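Local coordinates for protein transcription elongation factor SPT6 (Candida glabrata, PDB 3PJP) that binds the phosphorylated C-terminal repeat domain of RNA polymerase II through its tandem SH2 domain and probably acts as a histone chaperone during transcription elongation, at residues A[116-121]-A[134-139]; A[148-153]-A[157-162]. All coordinates share one frame; numbering follows the deposited sequence.

Interaction 1: A[116-121]-A[134-139]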
ATOM      1  N   LYS A 116      -1.457  -7.662 -17.211  1.00 21.61           N
ATOM      2  CA  LYS A 116      -1.838  -8.301 -18.462  1.00 24.61           C
ATOM      3  C   LYS A 116      -2.591  -9.604 -18.229  1.00 21.09           C
ATOM      4  O   LYS A 116      -3.558  -9.903 -18.925  1.00 23.55           O
ATOM      5  CB  LYS A 116      -0.608  -8.563 -19.338  1.00 29.63           C
ATOM      6  CG  LYS A 116      -0.048  -7.329 -20.021  1.00 24.76           C
ATOM      7  CD  LYS A 116       1.103  -7.702 -20.953  1.00 30.88           C
ATOM      8  CE  LYS A 116       1.689  -6.464 -21.627  1.00 34.67           C
ATOM      9  NZ  LYS A 116       2.896  -6.780 -22.452  1.00 33.25           N
ATOM     10  N   GLU A 117      -2.136 -10.384 -17.255  1.00 23.17           N
ATOM     11  CA  GLU A 117      -2.778 -11.655 -16.948  1.00 19.48           C
ATOM     12  C   GLU A 117      -4.208 -11.445 -16.445  1.00 21.73           C
ATOM     13  O   GLU A 117      -5.128 -12.165 -16.837  1.00 21.58           O
ATOM     14  CB  GLU A 117      -1.940 -12.452 -15.938  1.00 22.67           C
ATOM     15  CG  GLU A 117      -0.641 -12.972 -16.553  1.00 29.70           C
ATOM     16  CD  GLU A 117       0.223 -13.765 -15.593  1.00 34.76           C
ATOM     17  OE1 GLU A 117       0.190 -13.480 -14.384  1.00 33.81           O
ATOM     18  OE2 GLU A 117       0.951 -14.676 -16.056  1.00 35.40           O
ATOM     19  N   VAL A 118      -4.401 -10.440 -15.600  1.00 20.62           N
ATOM     20  CA  VAL A 118      -5.723 -10.215 -15.032  1.00 18.72           C
ATOM     21  C   VAL A 118      -6.665  -9.611 -16.071  1.00 19.10           C
ATOM     22  O   VAL A 118      -7.848  -9.960 -16.122  1.00 22.02           O
ATOM     23  CB  VAL A 118      -5.659  -9.357 -13.735  1.00 15.45           C
ATOM     24  CG1 VAL A 118      -7.079  -8.988 -13.263  1.00 22.00           C
ATOM     25  CG2 VAL A 118      -4.905 -10.101 -12.658  1.00 22.52           C
ATOM     26  N   VAL A 119      -6.138  -8.740 -16.932  1.00 19.86           N
ATOM     27  CA  VAL A 119      -6.925  -8.216 -18.044  1.00 19.81           C
ATOM     28  C   VAL A 119      -7.404  -9.348 -18.944  1.00 25.07           C
ATOM     29  O   VAL A 119      -8.564  -9.372 -19.338  1.00 22.66           O
ATOM     30  CB  VAL A 119      -6.138  -7.192 -18.879  1.00 19.70           C
ATOM     31  CG1 VAL A 119      -6.818  -6.968 -20.230  1.00 22.77           C
ATOM     32  CG2 VAL A 119      -5.995  -5.881 -18.116  1.00 18.35           C
ATOM     33  N   LYS A 120      -6.515 -10.287 -19.260  1.00 22.25           N
ATOM     34  CA  LYS A 120      -6.898 -11.433 -20.076  1.00 27.53           C
ATOM     35  C   LYS A 120      -7.926 -12.311 -19.369  1.00 28.66           C
ATOM     36  O   LYS A 120      -8.853 -12.817 -20.001  1.00 32.51           O
ATOM     37  CB  LYS A 120      -5.674 -12.258 -20.491  1.00 32.94           C
ATOM     38  CG  LYS A 120      -6.001 -13.414 -21.427  1.00 41.53           C
ATOM     39  CD  LYS A 120      -4.741 -14.118 -21.909  1.00 51.92           C
ATOM     40  CE  LYS A 120      -5.078 -15.263 -22.856  1.00 60.27           C
ATOM     41  NZ  LYS A 120      -3.858 -15.999 -23.295  1.00 67.31           N
ATOM     42  N   PHE A 121      -7.769 -12.501 -18.062  1.00 27.64           N
ATOM     43  CA  PHE A 121      -8.733 -13.312 -17.329  1.00 26.72           C
ATOM     44  C   PHE A 121     -10.125 -12.693 -17.417  1.00 31.39           C
ATOM     45  O   PHE A 121     -11.126 -13.395 -17.572  1.00 32.99           O
ATOM     46  CB  PHE A 121      -8.330 -13.498 -15.871  1.00 30.14           C
ATOM     47  CG  PHE A 121      -9.197 -14.474 -15.138  1.00 37.47           C
ATOM     48  CD1 PHE A 121      -8.823 -15.803 -15.027  1.00 44.99           C
ATOM     49  CD2 PHE A 121     -10.399 -14.072 -14.581  1.00 39.25           C
ATOM     50  CE1 PHE A 121      -9.629 -16.707 -14.362  1.00 50.32           C
ATOM     51  CE2 PHE A 121     -11.209 -14.973 -13.915  1.00 40.30           C
ATOM     52  CZ  PHE A 121     -10.824 -16.290 -13.803  1.00 48.13           C
ATOM     53  N   VAL A 134     -17.746  -8.103 -13.803  1.00 21.32           N
ATOM     54  CA  VAL A 134     -16.694  -8.774 -13.057  1.00 21.11           C
ATOM     55  C   VAL A 134     -15.667  -7.742 -12.638  1.00 19.65           C
ATOM     56  O   VAL A 134     -15.504  -6.714 -13.297  1.00 19.20           O
ATOM     57  CB  VAL A 134     -16.032  -9.904 -13.872  1.00 24.72           C
ATOM     58  CG1 VAL A 134     -15.227  -9.331 -15.031  1.00 23.39           C
ATOM     59  CG2 VAL A 134     -15.153 -10.768 -12.983  1.00 28.27           C
ATOM     60  N   TYR A 135     -14.997  -8.003 -11.521  1.00 19.97           N
ATOM     61  CA  TYR A 135     -13.883  -7.165 -11.098  1.00 24.41           C
ATOM     62  C   TYR A 135     -12.906  -7.933 -10.216  1.00 19.29           C
ATOM     63  O   TYR A 135     -13.303  -8.809  -9.444  1.00 21.67           O
ATOM     64  CB  TYR A 135     -14.370  -5.888 -10.396  1.00 24.81           C
ATOM     65  CG  TYR A 135     -15.004  -6.071  -9.027  1.00 22.28           C
ATOM     66  CD1 TYR A 135     -14.268  -5.870  -7.868  1.00 23.71           C
ATOM     67  CD2 TYR A 135     -16.351  -6.394  -8.898  1.00 21.19           C
ATOM     68  CE1 TYR A 135     -14.847  -6.013  -6.614  1.00 27.81           C
ATOM     69  CE2 TYR A 135     -16.940  -6.539  -7.645  1.00 27.87           C
ATOM     70  CZ  TYR A 135     -16.179  -6.345  -6.512  1.00 29.60           C
ATOM     71  OH  TYR A 135     -16.749  -6.484  -5.270  1.00 30.01           O
ATOM     72  N   TYR A 136     -11.627  -7.598 -10.353  1.00 18.77           N
ATOM     73  CA  TYR A 136     -10.566  -8.199  -9.555  1.00 19.30           C
ATOM     74  C   TYR A 136      -9.585  -7.138  -9.082  1.00 19.53           C
ATOM     75  O   TYR A 136      -9.448  -6.093  -9.713  1.00 17.63           O
ATOM     76  CB  TYR A 136      -9.823  -9.247 -10.377  1.00 19.15           C
ATOM     77  CG  TYR A 136     -10.684 -10.431 -10.724  1.00 22.91           C
ATOM     78  CD1 TYR A 136     -11.222 -11.234  -9.728  1.00 26.30           C
ATOM     79  CD2 TYR A 136     -10.967 -10.744 -12.049  1.00 30.00           C
ATOM     80  CE1 TYR A 136     -12.021 -12.323 -10.041  1.00 31.82           C
ATOM     81  CE2 TYR A 136     -11.756 -11.830 -12.372  1.00 32.12           C
ATOM     82  CZ  TYR A 136     -12.284 -12.614 -11.364  1.00 31.98           C
ATOM     83  OH  TYR A 136     -13.074 -13.694 -11.683  1.00 38.95           O
ATOM     84  N   PHE A 137      -8.922  -7.412  -7.958  1.00 18.78           N
ATOM     85  CA  PHE A 137      -7.784  -6.626  -7.498  1.00 16.50           C
ATOM     86  C   PHE A 137      -6.529  -7.430  -7.782  1.00 16.58           C
ATOM     87  O   PHE A 137      -6.548  -8.663  -7.717  1.00 17.20           O
ATOM     88  CB  PHE A 137      -7.876  -6.371  -5.985  1.00 17.72           C
ATOM     89  CG  PHE A 137      -9.116  -5.648  -5.560  1.00 16.04           C
ATOM     90  CD1 PHE A 137      -9.202  -4.269  -5.660  1.00 18.53           C
ATOM     91  CD2 PHE A 137     -10.196  -6.347  -5.049  1.00 21.34           C
ATOM     92  CE1 PHE A 137     -10.344  -3.601  -5.261  1.00 21.19           C
ATOM     93  CE2 PHE A 137     -11.345  -5.681  -4.650  1.00 20.73           C
ATOM     94  CZ  PHE A 137     -11.418  -4.313  -4.752  1.00 18.25           C
ATOM     95  N   SER A 138      -5.445  -6.733  -8.108  1.00 15.88           N
ATOM     96  CA  SER A 138      -4.135  -7.361  -8.244  1.00 12.96           C
ATOM     97  C   SER A 138      -3.024  -6.393  -7.830  1.00 13.65           C
ATOM     98  O   SER A 138      -3.240  -5.191  -7.706  1.00 17.42           O
ATOM     99  CB  SER A 138      -3.930  -7.861  -9.682  1.00 15.10           C
ATOM    100  OG  SER A 138      -3.969  -6.782 -10.590  1.00 17.55           O
ATOM    101  N   LEU A 139      -1.827  -6.920  -7.581  1.00 12.96           N
ATOM    102  CA  LEU A 139      -0.736  -6.081  -7.128  1.00 15.30           C
ATOM    103  C   LEU A 139      -0.099  -5.287  -8.254  1.00 17.41           C
ATOM    104  O   LEU A 139       0.134  -5.805  -9.343  1.00 21.02           O
ATOM    105  CB  LEU A 139       0.324  -6.927  -6.428  1.00 17.62           C
ATOM    106  CG  LEU A 139       0.061  -7.185  -4.946  1.00 23.20           C
ATOM    107  CD1 LEU A 139       0.970  -8.302  -4.428  1.00 30.16           C
ATOM    108  CD2 LEU A 139       0.273  -5.908  -4.150  1.00 25.51           C
TER
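Phe-121 and Tyr-136 bring their rings together where helix 115-128 runs above strand 134-139. The two side chains cross at about a right angle, and their planes are inclined by 77°, an oblique pairing with centroids 5.4 Å apart. The tyrosine meets the phenylalanine with the far end of its ring: the phenol oxygen OH of Tyr-136 lies at the rim of the Phe-121 ring, near its plane and 3.2 Å from CE2 of Phe-121, while CE2 of Tyr-136 comes within 3.4 Å of CD2 of Phe-121. Phe-121 reaches this position because its CG stands anti to the backbone N (chi1 -172°). Lys-111 adds cation-pi contacts to both rings.

One helical turn earlier, Val-118 points at the strand and divides its two methyls between alternate strand residues. CG1 packs on CB of Tyr-136 at 4.0 Å, and CG2 rests 3.9 Å from CB of Ser-138. The CA atoms of Val-118 and Ser-138, 7.5 Å apart, are the nearest across the two segments. No hydrogen bond crosses the contact, which is held by apolar and aromatic packing. Tyr-135 and Phe-137 turn to the other face of the strand, toward helix 181-191. The helix and strand run nearly antiparallel (167°) within a beta-alpha-beta unit formed by strand 110-111, helix 115-128 and strand 134-139, the helix-on-sheet packing characteristic of an SH2 domain.

Interaction 2: A[148-153]-A[157-162]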
ATOM      1  N   TYR A 148      -4.100  -2.704  -8.617  1.00 13.55           N
ATOM      2  CA  TYR A 148      -5.032  -2.431  -9.703  1.00 15.31           C
ATOM      3  C   TYR A 148      -6.428  -2.890  -9.312  1.00 16.60           C
ATOM      4  O   TYR A 148      -6.588  -3.867  -8.578  1.00 18.49           O
ATOM      5  CB  TYR A 148      -4.630  -3.148 -10.988  1.00 15.66           C
ATOM      6  CG  TYR A 148      -3.257  -2.826 -11.487  1.00 16.94           C
ATOM      7  CD1 TYR A 148      -2.946  -1.561 -11.969  1.00 17.13           C
ATOM      8  CD2 TYR A 148      -2.268  -3.798 -11.492  1.00 17.52           C
ATOM      9  CE1 TYR A 148      -1.674  -1.276 -12.443  1.00 20.25           C
ATOM     10  CE2 TYR A 148      -0.999  -3.526 -11.953  1.00 21.32           C
ATOM     11  CZ  TYR A 148      -0.702  -2.269 -12.430  1.00 22.81           C
ATOM     12  OH  TYR A 148       0.576  -2.025 -12.897  1.00 22.12           O
ATOM     13  N   LEU A 149      -7.430  -2.161  -9.787  1.00 13.29           N
ATOM     14  CA  LEU A 149      -8.819  -2.580  -9.726  1.00 14.72           C
ATOM     15  C   LEU A 149      -9.280  -2.636 -11.174  1.00 14.80           C
ATOM     16  O   LEU A 149      -9.459  -1.604 -11.809  1.00 16.48           O
ATOM     17  CB  LEU A 149      -9.642  -1.564  -8.938  1.00 17.23           C
ATOM     18  CG  LEU A 149     -11.175  -1.592  -8.971  1.00 19.69           C
ATOM     19  CD1 LEU A 149     -11.756  -2.998  -8.877  1.00 22.97           C
ATOM     20  CD2 LEU A 149     -11.707  -0.731  -7.839  1.00 23.06           C
ATOM     21  N   ILE A 150      -9.431  -3.849 -11.693  1.00 12.94           N
ATOM     22  CA  ILE A 150      -9.692  -4.061 -13.119  1.00 12.08           C
ATOM     23  C   ILE A 150     -11.091  -4.656 -13.240  1.00 15.22           C
ATOM     24  O   ILE A 150     -11.424  -5.619 -12.543  1.00 16.85           O
ATOM     25  CB  ILE A 150      -8.659  -5.012 -13.732  1.00 14.11           C
ATOM     26  CG1 ILE A 150      -7.241  -4.589 -13.318  1.00 20.37           C
ATOM     27  CG2 ILE A 150      -8.805  -5.068 -15.261  1.00 14.99           C
ATOM     28  CD1 ILE A 150      -6.142  -5.472 -13.860  1.00 23.42           C
ATOM     29  N   PHE A 151     -11.912  -4.067 -14.104  1.00 13.85           N
ATOM     30  CA  PHE A 151     -13.338  -4.400 -14.154  1.00 16.18           C
ATOM     31  C   PHE A 151     -13.959  -4.206 -15.534  1.00 17.31           C
ATOM     32  O   PHE A 151     -13.450  -3.464 -16.369  1.00 16.94           O
ATOM     33  CB  PHE A 151     -14.133  -3.603 -13.098  1.00 17.87           C
ATOM     34  CG  PHE A 151     -14.085  -2.106 -13.283  1.00 16.68           C
ATOM     35  CD1 PHE A 151     -15.119  -1.443 -13.912  1.00 20.39           C
ATOM     36  CD2 PHE A 151     -13.019  -1.361 -12.808  1.00 21.38           C
ATOM     37  CE1 PHE A 151     -15.092  -0.065 -14.077  1.00 18.24           C
ATOM     38  CE2 PHE A 151     -12.991   0.029 -12.964  1.00 18.96           C
ATOM     39  CZ  PHE A 151     -14.040   0.672 -13.605  1.00 18.05           C
ATOM     40  N   LYS A 152     -15.080  -4.883 -15.744  1.00 18.23           N
ATOM     41  CA  LYS A 152     -15.819  -4.798 -16.992  1.00 20.14           C
ATOM     42  C   LYS A 152     -17.277  -5.089 -16.668  1.00 22.04           C
ATOM     43  O   LYS A 152     -17.592  -6.109 -16.044  1.00 23.20           O
ATOM     44  CB  LYS A 152     -15.258  -5.822 -17.979  1.00 17.99           C
ATOM     45  CG  LYS A 152     -15.773  -5.719 -19.395  1.00 23.73           C
ATOM     46  CD  LYS A 152     -15.087  -6.771 -20.270  1.00 22.92           C
ATOM     47  CE  LYS A 152     -15.599  -6.747 -21.707  1.00 28.01           C
ATOM     48  NZ  LYS A 152     -14.970  -5.638 -22.456  1.00 29.51           N
ATOM     49  N   LEU A 153     -18.159  -4.178 -17.072  1.00 18.90           N
ATOM     50  CA  LEU A 153     -19.575  -4.230 -16.721  1.00 25.97           C
ATOM     51  C   LEU A 153     -20.342  -5.326 -17.469  1.00 24.64           C
ATOM     52  O   LEU A 153     -21.191  -6.009 -16.895  1.00 25.63           O
ATOM     53  CB  LEU A 153     -20.220  -2.872 -17.009  1.00 25.66           C
ATOM     54  CG  LEU A 153     -21.719  -2.778 -16.723  1.00 31.76           C
ATOM     55  CD1 LEU A 153     -21.988  -2.691 -15.224  1.00 33.92           C
ATOM     56  CD2 LEU A 153     -22.331  -1.592 -17.453  1.00 34.13           C
ATOM     57  N   SER A 157     -19.463  -3.235 -22.926  1.00 24.93           N
ATOM     58  CA  SER A 157     -18.762  -2.136 -22.272  1.00 29.77           C
ATOM     59  C   SER A 157     -17.257  -2.366 -22.233  1.00 27.15           C
ATOM     60  O   SER A 157     -16.780  -3.492 -22.367  1.00 23.59           O
ATOM     61  CB  SER A 157     -19.286  -1.943 -20.848  1.00 27.96           C
ATOM     62  OG  SER A 157     -20.668  -1.628 -20.850  1.00 28.81           O
ATOM     63  N   LYS A 158     -16.512  -1.284 -22.043  1.00 25.30           N
ATOM     64  CA  LYS A 158     -15.063  -1.353 -21.990  1.00 23.65           C
ATOM     65  C   LYS A 158     -14.557  -1.970 -20.686  1.00 19.62           C
ATOM     66  O   LYS A 158     -15.229  -1.912 -19.657  1.00 23.27           O
ATOM     67  CB  LYS A 158     -14.461   0.045 -22.169  1.00 24.15           C
ATOM     68  CG  LYS A 158     -14.493   0.560 -23.600  1.00 30.11           C
ATOM     69  CD  LYS A 158     -13.711   1.858 -23.741  1.00 37.18           C
ATOM     70  CE  LYS A 158     -13.632   2.284 -25.204  1.00 40.88           C
ATOM     71  NZ  LYS A 158     -12.907   3.571 -25.388  1.00 38.53           N
ATOM     72  N   LEU A 159     -13.375  -2.571 -20.754  1.00 19.35           N
ATOM     73  CA  LEU A 159     -12.605  -2.908 -19.557  1.00 21.10           C
ATOM     74  C   LEU A 159     -11.898  -1.647 -19.072  1.00 18.34           C
ATOM     75  O   LEU A 159     -11.344  -0.890 -19.870  1.00 20.22           O
ATOM     76  CB  LEU A 159     -11.591  -4.010 -19.863  1.00 20.89           C
ATOM     77  CG  LEU A 159     -10.628  -4.424 -18.743  1.00 22.52           C
ATOM     78  CD1 LEU A 159     -10.265  -5.897 -18.858  1.00 22.37           C
ATOM     79  CD2 LEU A 159      -9.373  -3.555 -18.732  1.00 17.04           C
ATOM     80  N   TYR A 160     -11.927  -1.417 -17.762  1.00 16.93           N
ATOM     81  CA  TYR A 160     -11.274  -0.258 -17.175  1.00 17.14           C
ATOM     82  C   TYR A 160     -10.307  -0.681 -16.087  1.00 15.15           C
ATOM     83  O   TYR A 160     -10.452  -1.744 -15.489  1.00 14.89           O
ATOM     84  CB  TYR A 160     -12.291   0.693 -16.562  1.00 17.20           C
ATOM     85  CG  TYR A 160     -13.228   1.325 -17.572  1.00 16.22           C
ATOM     86  CD1 TYR A 160     -12.838   2.441 -18.303  1.00 18.38           C
ATOM     87  CD2 TYR A 160     -14.503   0.815 -17.773  1.00 21.01           C
ATOM     88  CE1 TYR A 160     -13.701   3.031 -19.222  1.00 19.88           C
ATOM     89  CE2 TYR A 160     -15.378   1.398 -18.683  1.00 19.29           C
ATOM     90  CZ  TYR A 160     -14.963   2.503 -19.404  1.00 22.02           C
ATOM     91  OH  TYR A 160     -15.822   3.083 -20.312  1.00 23.69           O
ATOM     92  N   ILE A 161      -9.328   0.173 -15.836  1.00 15.18           N
ATOM     93  CA  ILE A 161      -8.371  -0.059 -14.776  1.00 14.23           C
ATOM     94  C   ILE A 161      -8.356   1.152 -13.883  1.00 11.10           C
ATOM     95  O   ILE A 161      -7.988   2.252 -14.307  1.00 13.74           O
ATOM     96  CB  ILE A 161      -6.945  -0.340 -15.324  1.00 15.99           C
ATOM     97  CG1 ILE A 161      -6.954  -1.606 -16.186  1.00 18.88           C
ATOM     98  CG2 ILE A 161      -5.944  -0.472 -14.173  1.00 18.59           C
ATOM     99  CD1 ILE A 161      -5.603  -1.998 -16.730  1.00 23.27           C
ATOM    100  N   TRP A 162      -8.774   0.951 -12.635  1.00 16.46           N
ATOM    101  CA  TRP A 162      -8.641   1.977 -11.611  1.00 18.75           C
ATOM    102  C   TRP A 162      -7.494   1.621 -10.668  1.00 16.75           C
ATOM    103  O   TRP A 162      -6.925   0.532 -10.748  1.00 15.44           O
ATOM    104  CB  TRP A 162      -9.944   2.144 -10.837  1.00 14.13           C
ATOM    105  CG  TRP A 162     -11.017   2.839 -11.632  1.00 13.54           C
ATOM    106  CD1 TRP A 162     -10.930   3.285 -12.930  1.00 14.94           C
ATOM    107  CD2 TRP A 162     -12.351   3.125 -11.199  1.00 17.12           C
ATOM    108  NE1 TRP A 162     -12.124   3.845 -13.308  1.00 18.45           N
ATOM    109  CE2 TRP A 162     -13.010   3.764 -12.265  1.00 17.89           C
ATOM    110  CE3 TRP A 162     -13.045   2.923 -10.000  1.00 19.25           C
ATOM    111  CZ2 TRP A 162     -14.344   4.194 -12.173  1.00 17.45           C
ATOM    112  CZ3 TRP A 162     -14.359   3.349  -9.905  1.00 17.94           C
ATOM    113  CH2 TRP A 162     -14.998   3.980 -10.986  1.00 21.33           C
TER
HETATM  114  O   HOH W   1     -17.474  -1.367 -17.989  1.00 24.82           O
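Four backbone hydrogen bonds join Leu-149 to Trp-162 and Phe-151 to Tyr-160, making these the hydrogen-bonded pairs of an antiparallel hairpin. The shortest runs from Trp-162 N to Leu-149 O, 2.8 Å. Near the turn, the side chain of Lys-152 is extended as far as CE and bends at its last torsion (chi4 79°), which carries NZ across the hairpin to 2.8 Å from the carbonyl O of Ser-157. A water bridges Leu-153 N and Lys-158 O there.

Aromatic contacts gather around Phe-151. An edge of its ring, led by CZ, meets the face of the Trp-162 indole in a T-shaped pair, with CZ of Phe-151 3.5 Å from CE2 of Trp-162 and the planes at 76°. One face of the same phenyl ring receives CB of Tyr-160 in a CH-pi contact, 3.9 Å from the ring centroid.

Aliphatic packing occupies the other face of the sheet, opposite Phe-151 and Trp-162: Ile-150 and Ile-161 lie side by side, and CG2 of Ile-150 also touches CD2 of Leu-159 at 3.8 Å. Ile-150 continues onto Ile-122 of helix 115-128, whereas Phe-151 and Leu-149 meet Phe-188 of helix 181-191. The hairpin therefore lies between these two helices, with strand 134-139 alongside strand 146-152.

Strand 134-139 of interaction 1 and strand 146-152 of interaction 2 are antiparallel neighbours in one sheet, and the contact centres lie about 9 Å apart. Probable hydrogen bonds join them directly: Ser-138 O to Tyr-148 N at 2.8 Å, and Tyr-136 N to Ile-150 O at 3.0 Å. On one face Val-118 also touches Ile-150, so the helix of interaction 1 packs across both strands; on the other, CB of Tyr-135 meets CB of Phe-151 at 3.5 Å. Together the contacts build part of the second of the two SH2 folds, its central sheet flanked by helices 115-128 and 181-191.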